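Local structure of probable zinc protease (4NNZ) at residues A[27-33]-A[91-97]; A[54-58]-A[80-84]; A[250-254]-A[408-412]. The protein is probably a metallopeptidase of the M16 family and forms one subunit of a heterodimeric zinc protease. Residues are numbered along the deposited sequence.

The three contacts illustrate how chemistry follows place in an alpha/beta protease. Contacts 1 and 2 adjoin in the first sheet: strand 89-96, half of contact 1, pairs with strand 80-84 of contact 2, with Tyr92 O 3.0 Å from Asn81 N. Contact 1 is an inner strand pair held by backbone hydrogen bonds; contact 2, where four of seven touching residues are exposed, joins a helix end to an edge strand (within this chain) through one polar side-chain bond and one ring. Contact 3 belongs to the second sheet, its centre about 39 Å from that of contact 1 and 34 Å from contact 2's. None of its touching residues is exposed, and aromatic packing replaces hydrogen bonding.

Contact 1. Residues A[27-33]-A[91-97]; sequences PVVVSQL and YYQVLAR
Two extended strands, 28-33 and 91-96, run antiparallel at 172° with their axes 4.3 Å apart. The hydrogen-bonded pairs are Val29-Leu95, Ser31-Gln93 and Leu33-Tyr91; the non-hydrogen-bonded pairs Val30-Val94 and Gln32-Tyr92 alternate with them, and Val28-Ala96 precedes Val29-Leu95. Val29 N donates to Leu95 O (2.7 Å) and Leu95 N to Val29 O (3.0 Å); Ser31 N reaches Gln93 O at 3.1 Å and Gln93 N reaches Ser31 O at 2.9 Å. At the last rung Tyr91 N to Leu33 O is 2.9 Å, while Leu33 N to Tyr91 O is very short at 2.3 Å. Beyond the ladder, Arg97 N makes a weak bond to Pro27 O (3.5 Å). The non-hydrogen-bonded sites gain CA-H...O contacts, such as Tyr92 CA to Ser31 O at 3.3 Å. This is an inner, non-local antiparallel strand pair of the mixed sheet in the first M16 domain: strand 190-196 flanks 28-35, and strand 80-84 flanks 89-96. One face carries Val29, Ser31, Leu33, Tyr91, Gln93 and Leu95, and helix 100-112 packs on Ser31, Tyr91, Gln93 and Leu95; Val28, Val30 and Gln32 meet helix 367-379 on the other. Val30 CG2 packs on Val94 CB at 3.7 Å, and Gln32 CB lies 3.7 Å from Tyr92 CB, whose p rotamer carries the ring away from strand 28-33. Gln93, also p, turns its end back so that water 1 joins its OE1 (2.5 Å) to Ser31 O (2.9 Å). Tyr91, in m, directs its hydroxyl to that of Tyr185.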
# COMPACT_ATOMS: atom_id res chain seq x y z
N PRO A 27 42.53 -4.91 19.19
CA PRO A 27 42.86 -5.24 17.80
C PRO A 27 41.73 -5.93 17.04
O PRO A 27 41.88 -7.03 16.56
CB PRO A 27 44.01 -6.19 17.99
CG PRO A 27 43.59 -6.95 19.17
CD PRO A 27 43.06 -5.91 20.11
N VAL A 28 40.60 -5.26 16.91
CA VAL A 28 39.46 -5.79 16.18
C VAL A 28 38.88 -4.73 15.30
O VAL A 28 38.96 -3.57 15.62
CB VAL A 28 38.36 -6.20 17.12
CG1 VAL A 28 38.69 -7.50 17.78
CG2 VAL A 28 38.17 -5.15 18.18
N VAL A 29 38.29 -5.12 14.19
CA VAL A 29 37.63 -4.16 13.34
C VAL A 29 36.25 -4.61 12.91
O VAL A 29 36.02 -5.76 12.68
CB VAL A 29 38.48 -3.84 12.10
CG1 VAL A 29 38.47 -5.00 11.15
CG2 VAL A 29 37.92 -2.62 11.43
N VAL A 30 35.35 -3.67 12.75
CA VAL A 30 34.00 -3.97 12.35
C VAL A 30 33.78 -3.46 10.94
O VAL A 30 34.10 -2.36 10.64
CB VAL A 30 33.00 -3.43 13.41
CG1 VAL A 30 32.00 -2.42 12.89
CG2 VAL A 30 32.27 -4.55 14.06
N SER A 31 33.24 -4.29 10.09
CA SER A 31 32.95 -3.88 8.75
C SER A 31 31.51 -4.10 8.44
O SER A 31 31.06 -5.20 8.52
CB SER A 31 33.79 -4.70 7.79
OG SER A 31 33.93 -4.06 6.55
N GLN A 32 30.74 -3.09 8.09
CA GLN A 32 29.35 -3.32 7.78
C GLN A 32 28.98 -2.86 6.40
O GLN A 32 29.45 -1.83 6.00
CB GLN A 32 28.47 -2.58 8.73
CG GLN A 32 29.02 -2.41 10.10
CD GLN A 32 27.94 -2.09 11.06
OE1 GLN A 32 26.95 -1.51 10.70
NE2 GLN A 32 28.11 -2.47 12.28
N LEU A 33 28.11 -3.57 5.68
CA LEU A 33 27.76 -2.89 4.43
C LEU A 33 26.30 -2.51 4.34
O LEU A 33 25.49 -3.36 4.46
CB LEU A 33 28.17 -3.72 3.25
CG LEU A 33 28.02 -3.13 1.86
CD1 LEU A 33 28.24 -1.64 1.86
CD2 LEU A 33 28.99 -3.76 0.92
N TYR A 91 24.76 -5.75 5.93
CA TYR A 91 25.57 -6.90 6.20
C TYR A 91 26.77 -6.46 6.99
O TYR A 91 27.43 -5.55 6.61
CB TYR A 91 26.02 -7.57 4.92
CG TYR A 91 24.94 -7.95 3.96
CD1 TYR A 91 24.33 -7.01 3.19
CD2 TYR A 91 24.57 -9.24 3.81
CE1 TYR A 91 23.36 -7.36 2.30
CE2 TYR A 91 23.60 -9.60 2.92
CZ TYR A 91 23.01 -8.64 2.17
OH TYR A 91 22.05 -8.99 1.28
N TYR A 92 27.05 -7.11 8.10
CA TYR A 92 28.17 -6.74 8.91
C TYR A 92 28.91 -7.92 9.43
O TYR A 92 28.35 -8.94 9.67
CB TYR A 92 27.71 -5.92 10.08
CG TYR A 92 26.76 -6.66 10.96
CD1 TYR A 92 25.42 -6.62 10.72
CD2 TYR A 92 27.20 -7.41 12.01
CE1 TYR A 92 24.54 -7.29 11.51
CE2 TYR A 92 26.33 -8.09 12.82
CZ TYR A 92 25.00 -8.03 12.57
OH TYR A 92 24.10 -8.71 13.36
N GLN A 93 30.19 -7.72 9.65
CA GLN A 93 31.03 -8.73 10.21
C GLN A 93 31.89 -8.07 11.24
O GLN A 93 32.11 -6.91 11.19
CB GLN A 93 31.88 -9.36 9.11
CG GLN A 93 32.54 -8.36 8.20
CD GLN A 93 32.52 -8.75 6.74
OE1 GLN A 93 32.28 -7.92 5.88
NE2 GLN A 93 32.77 -10.01 6.47
N VAL A 94 32.37 -8.82 12.19
CA VAL A 94 33.26 -8.28 13.16
C VAL A 94 34.46 -9.19 13.13
O VAL A 94 34.32 -10.37 12.93
CB VAL A 94 32.61 -8.23 14.53
CG1 VAL A 94 31.81 -9.47 14.79
CG2 VAL A 94 33.64 -8.02 15.59
N LEU A 95 35.65 -8.63 13.26
CA LEU A 95 36.83 -9.41 12.98
C LEU A 95 38.16 -8.89 13.45
O LEU A 95 38.31 -7.79 13.90
CB LEU A 95 36.91 -9.69 11.50
CG LEU A 95 36.29 -8.63 10.61
CD1 LEU A 95 37.31 -7.65 10.09
CD2 LEU A 95 35.58 -9.28 9.47
N ALA A 96 39.12 -9.77 13.30
CA ALA A 96 40.47 -9.49 13.65
C ALA A 96 41.08 -8.59 12.64
O ALA A 96 40.93 -8.70 11.47
CB ALA A 96 41.23 -10.78 13.75
N ARG A 97 41.84 -7.68 13.16
CA ARG A 97 42.29 -6.54 12.39
C ARG A 97 43.06 -6.94 11.15
O ARG A 97 43.00 -6.27 10.17
CB ARG A 97 43.09 -5.55 13.23
CG ARG A 97 44.34 -6.08 13.87
CD ARG A 97 45.60 -5.35 13.43
NE ARG A 97 45.38 -4.25 12.52
CZ ARG A 97 46.02 -4.10 11.36
NH1 ARG A 97 46.88 -5.01 10.97
NH2 ARG A 97 45.76 -3.07 10.60
O HOH W 1 30.60 -6.08 5.81

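Contact 2. Residues A[54-58]-A[80-84]; sequences EHMMF and ENAFT
Glu54 and His55 close an HxxEH sequence, the inverted zinc-binding motif of M16 peptidases, at the end of helix 49-56; as in M16 relatives, they are probably general base and metal ligand, although here His55 NE2 bonds weakly to Glu124. The helix end faces strand 80-84, one of the two outermost strands of its sheet within this chain, a position consistent with the strand-pairing mode of substrate binding known in M16 relatives. The nearest CA atoms, those of Glu54 and Ala82, are 7.2 Å apart, so side chains span the gap. After Met56 the chain leaves the helix through an inverse gamma turn centred on Met57, closed by a weak Phe58 N to Met56 O bond of 2.9 Å, which brings Phe58 back toward the strand. The chi1 of Phe58, -124°, lies between wells and sets the ring beside three successive residues: Phe58 CE1 is 3.5 Å from Ala82 CB, and Phe58 CZ is 3.7 Å from Asn81 C and 4.2 Å from Glu80 O at the ring edge. Glu54, t at chi1 with chi2 near -105°, lays CG against Ala82 CB at 3.8 Å before bending to Thr84. Tyr91 of the adjoining strand packs on Glu54 and Ala82. Water 2 accepts from Thr84 N at 3.2 Å and bonds weakly to Glu54 OE1 at 3.4 Å. In its m rotamer, Thr84 OG1 donates to Glu54 OE1 at 3.0 Å.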
# COMPACT_ATOMS: atom_id res chain seq x y z
N GLU A 54 18.22 -10.95 0.48
CA GLU A 54 19.20 -10.97 1.52
C GLU A 54 19.36 -12.36 2.05
O GLU A 54 20.44 -12.86 2.16
CB GLU A 54 18.77 -10.04 2.63
CG GLU A 54 19.55 -10.20 3.91
CD GLU A 54 18.77 -10.91 4.98
OE1 GLU A 54 17.77 -10.38 5.44
OE2 GLU A 54 19.17 -12.00 5.35
N HIS A 55 18.26 -12.98 2.38
CA HIS A 55 18.27 -14.33 2.85
C HIS A 55 19.06 -15.23 1.91
O HIS A 55 19.72 -16.14 2.33
CB HIS A 55 16.85 -14.80 2.98
CG HIS A 55 16.72 -16.17 3.53
ND1 HIS A 55 16.47 -16.42 4.86
CD2 HIS A 55 16.82 -17.38 2.94
CE1 HIS A 55 16.41 -17.72 5.06
NE2 HIS A 55 16.63 -18.32 3.91
N MET A 56 19.00 -14.96 0.63
CA MET A 56 19.60 -15.82 -0.35
C MET A 56 21.11 -15.71 -0.45
O MET A 56 21.78 -16.65 -0.76
CB MET A 56 18.98 -15.54 -1.70
CG MET A 56 18.51 -16.77 -2.39
SD MET A 56 16.77 -16.95 -2.21
CE MET A 56 16.42 -17.86 -3.68
N MET A 57 21.64 -14.54 -0.19
CA MET A 57 23.07 -14.38 -0.14
C MET A 57 23.51 -14.69 1.25
O MET A 57 23.97 -13.86 1.98
CB MET A 57 23.46 -12.98 -0.53
CG MET A 57 22.86 -12.59 -1.85
SD MET A 57 22.89 -10.83 -2.09
CE MET A 57 24.04 -10.79 -3.43
N PHE A 58 23.37 -15.95 1.61
CA PHE A 58 23.63 -16.39 2.93
C PHE A 58 23.29 -17.87 2.97
O PHE A 58 23.55 -18.58 2.01
CB PHE A 58 22.72 -15.61 3.84
CG PHE A 58 23.42 -14.85 4.90
CD1 PHE A 58 23.91 -13.61 4.67
CD2 PHE A 58 23.53 -15.37 6.17
CE1 PHE A 58 24.54 -12.91 5.66
CE2 PHE A 58 24.15 -14.68 7.17
CZ PHE A 58 24.66 -13.45 6.92
N GLU A 80 29.27 -12.98 11.33
CA GLU A 80 28.65 -12.17 10.32
C GLU A 80 27.17 -12.35 10.34
O GLU A 80 26.69 -13.43 10.58
CB GLU A 80 29.20 -12.51 8.95
CG GLU A 80 28.77 -13.87 8.45
CD GLU A 80 29.94 -14.79 8.19
OE1 GLU A 80 30.62 -15.21 9.16
OE2 GLU A 80 30.19 -15.08 7.00
N ASN A 81 26.45 -11.28 10.07
CA ASN A 81 25.01 -11.34 9.96
C ASN A 81 24.46 -10.35 8.96
O ASN A 81 25.16 -9.54 8.44
CB ASN A 81 24.37 -11.14 11.31
CG ASN A 81 23.26 -12.12 11.57
OD1 ASN A 81 23.20 -13.16 10.97
ND2 ASN A 81 22.37 -11.78 12.44
N ALA A 82 23.18 -10.44 8.70
CA ALA A 82 22.50 -9.59 7.76
C ALA A 82 21.14 -9.23 8.30
O ALA A 82 20.59 -9.95 9.07
CB ALA A 82 22.37 -10.28 6.44
N PHE A 83 20.60 -8.11 7.87
CA PHE A 83 19.33 -7.66 8.34
C PHE A 83 18.65 -6.85 7.28
O PHE A 83 19.28 -6.11 6.57
CB PHE A 83 19.51 -6.82 9.57
CG PHE A 83 18.26 -6.58 10.33
CD1 PHE A 83 17.28 -7.54 10.41
CD2 PHE A 83 18.06 -5.39 10.98
CE1 PHE A 83 16.12 -7.32 11.12
CE2 PHE A 83 16.91 -5.17 11.69
CZ PHE A 83 15.94 -6.12 11.76
N THR A 84 17.35 -6.99 7.20
CA THR A 84 16.56 -6.23 6.28
C THR A 84 15.45 -5.56 7.04
O THR A 84 14.78 -6.17 7.79
CB THR A 84 16.01 -7.12 5.17
OG1 THR A 84 17.09 -7.68 4.45
CG2 THR A 84 15.19 -6.35 4.24
O HOH W 2 16.31 -9.75 8.40

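Contact 3. Residues A[250-254]-A[408-412]; sequences GFNVP and TYFTP
An aromatic ring covered by a piece of main chain is the striking feature here: Phe410 CA stands 4.1 Å from the centroid of the Phe251 ring and 24° off its normal, a CH-pi contact over the face. The setting is the second mixed beta-sheet of this M16 protein, where strand 246-253 meets the C-terminal end of helix 399-409. That helix ends at Tyr409, and an inverse gamma turn centred on Phe410 (phi/psi -87/61) redirects the chain toward strand 415-422, the sheet neighbour of 246-253. Thr411 N bonds weakly to Tyr409 O at 2.9 Å across the turn. No hydrogen bond links the two segments. Phe251 and Phe410, both m at chi1, meet obliquely, with centroids 5.1 Å apart, planes at 58° and Phe251 CD2 3.7 Å from Phe410 CD1. Leu336 of helix 325-341 touches both rings, and Phe311 packs edge-to-face with Phe410. Tyr409, m at chi1, packs its ring farther along the strand, on Val253 and Pro254: its CD1 lies 3.7 Å from Val253 CG1, its CE1 3.5 Å from Pro254 CD, and its hydroxyl makes a weak hydrogen bond to Glu264. Two carbonyls of the chain leaving the helix also border the Phe251 ring, with Tyr409 O 3.5 Å from Phe251 CD1 and, at the ring edge, Thr411 O 3.3 Å from Phe251 CE1.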
# COMPACT_ATOMS: atom_id res chain seq x y z
N GLY A 250 -1.31 4.09 17.76
CA GLY A 250 -0.26 4.71 17.00
C GLY A 250 -0.62 6.07 16.46
O GLY A 250 -1.68 6.24 16.01
N PHE A 251 0.27 7.02 16.53
CA PHE A 251 0.02 8.33 15.96
C PHE A 251 0.94 8.67 14.81
O PHE A 251 2.11 8.57 14.93
CB PHE A 251 0.15 9.37 17.04
CG PHE A 251 -0.97 9.36 18.01
CD1 PHE A 251 -2.13 9.97 17.72
CD2 PHE A 251 -0.85 8.73 19.21
CE1 PHE A 251 -3.15 9.98 18.60
CE2 PHE A 251 -1.88 8.71 20.09
CZ PHE A 251 -3.04 9.34 19.78
N ASN A 252 0.39 9.06 13.68
CA ASN A 252 1.20 9.40 12.54
C ASN A 252 1.95 10.68 12.77
O ASN A 252 1.38 11.68 13.12
CB ASN A 252 0.37 9.56 11.28
CG ASN A 252 -0.22 8.29 10.80
OD1 ASN A 252 -1.31 7.96 11.14
ND2 ASN A 252 0.49 7.59 9.97
N VAL A 253 3.24 10.63 12.55
CA VAL A 253 4.10 11.72 12.92
C VAL A 253 5.27 11.84 12.00
O VAL A 253 5.50 10.99 11.21
CB VAL A 253 4.62 11.61 14.35
CG1 VAL A 253 3.55 11.93 15.35
CG2 VAL A 253 5.20 10.26 14.60
N PRO A 254 6.01 12.91 12.11
CA PRO A 254 7.26 13.06 11.38
C PRO A 254 8.46 12.35 11.98
O PRO A 254 8.46 11.94 13.09
CB PRO A 254 7.47 14.55 11.40
CG PRO A 254 6.76 15.00 12.59
CD PRO A 254 5.55 14.17 12.65
N THR A 408 -0.18 19.09 18.90
CA THR A 408 -0.18 18.88 17.50
C THR A 408 -0.47 17.47 17.09
O THR A 408 -1.25 17.23 16.23
CB THR A 408 1.14 19.36 16.91
OG1 THR A 408 1.36 20.69 17.33
CG2 THR A 408 1.14 19.34 15.44
N TYR A 409 0.19 16.52 17.72
CA TYR A 409 0.17 15.17 17.21
C TYR A 409 -0.75 14.16 17.84
O TYR A 409 -1.15 13.24 17.20
CB TYR A 409 1.57 14.64 17.09
CG TYR A 409 2.36 15.42 16.11
CD1 TYR A 409 2.12 15.31 14.77
CD2 TYR A 409 3.32 16.30 16.52
CE1 TYR A 409 2.83 16.04 13.87
CE2 TYR A 409 4.04 17.03 15.62
CZ TYR A 409 3.79 16.89 14.30
OH TYR A 409 4.49 17.63 13.42
N PHE A 410 -1.09 14.34 19.09
CA PHE A 410 -1.94 13.39 19.72
C PHE A 410 -3.39 13.72 19.49
O PHE A 410 -4.13 13.91 20.40
CB PHE A 410 -1.61 13.29 21.20
CG PHE A 410 -0.21 12.82 21.45
CD1 PHE A 410 0.37 11.94 20.60
CD2 PHE A 410 0.50 13.28 22.51
CE1 PHE A 410 1.64 11.50 20.79
CE2 PHE A 410 1.78 12.84 22.72
CZ PHE A 410 2.35 11.96 21.85
N THR A 411 -3.78 13.73 18.25
CA THR A 411 -5.12 14.03 17.86
C THR A 411 -5.75 12.78 17.32
O THR A 411 -5.07 11.94 16.80
CB THR A 411 -5.12 15.07 16.76
OG1 THR A 411 -4.63 14.50 15.57
CG2 THR A 411 -4.23 16.17 17.12
N PRO A 412 -7.05 12.64 17.42
CA PRO A 412 -7.69 11.44 16.93
C PRO A 412 -7.56 11.30 15.46
O PRO A 412 -7.64 10.23 14.97
CB PRO A 412 -9.13 11.64 17.32
CG PRO A 412 -9.05 12.44 18.53
CD PRO A 412 -7.87 13.32 18.40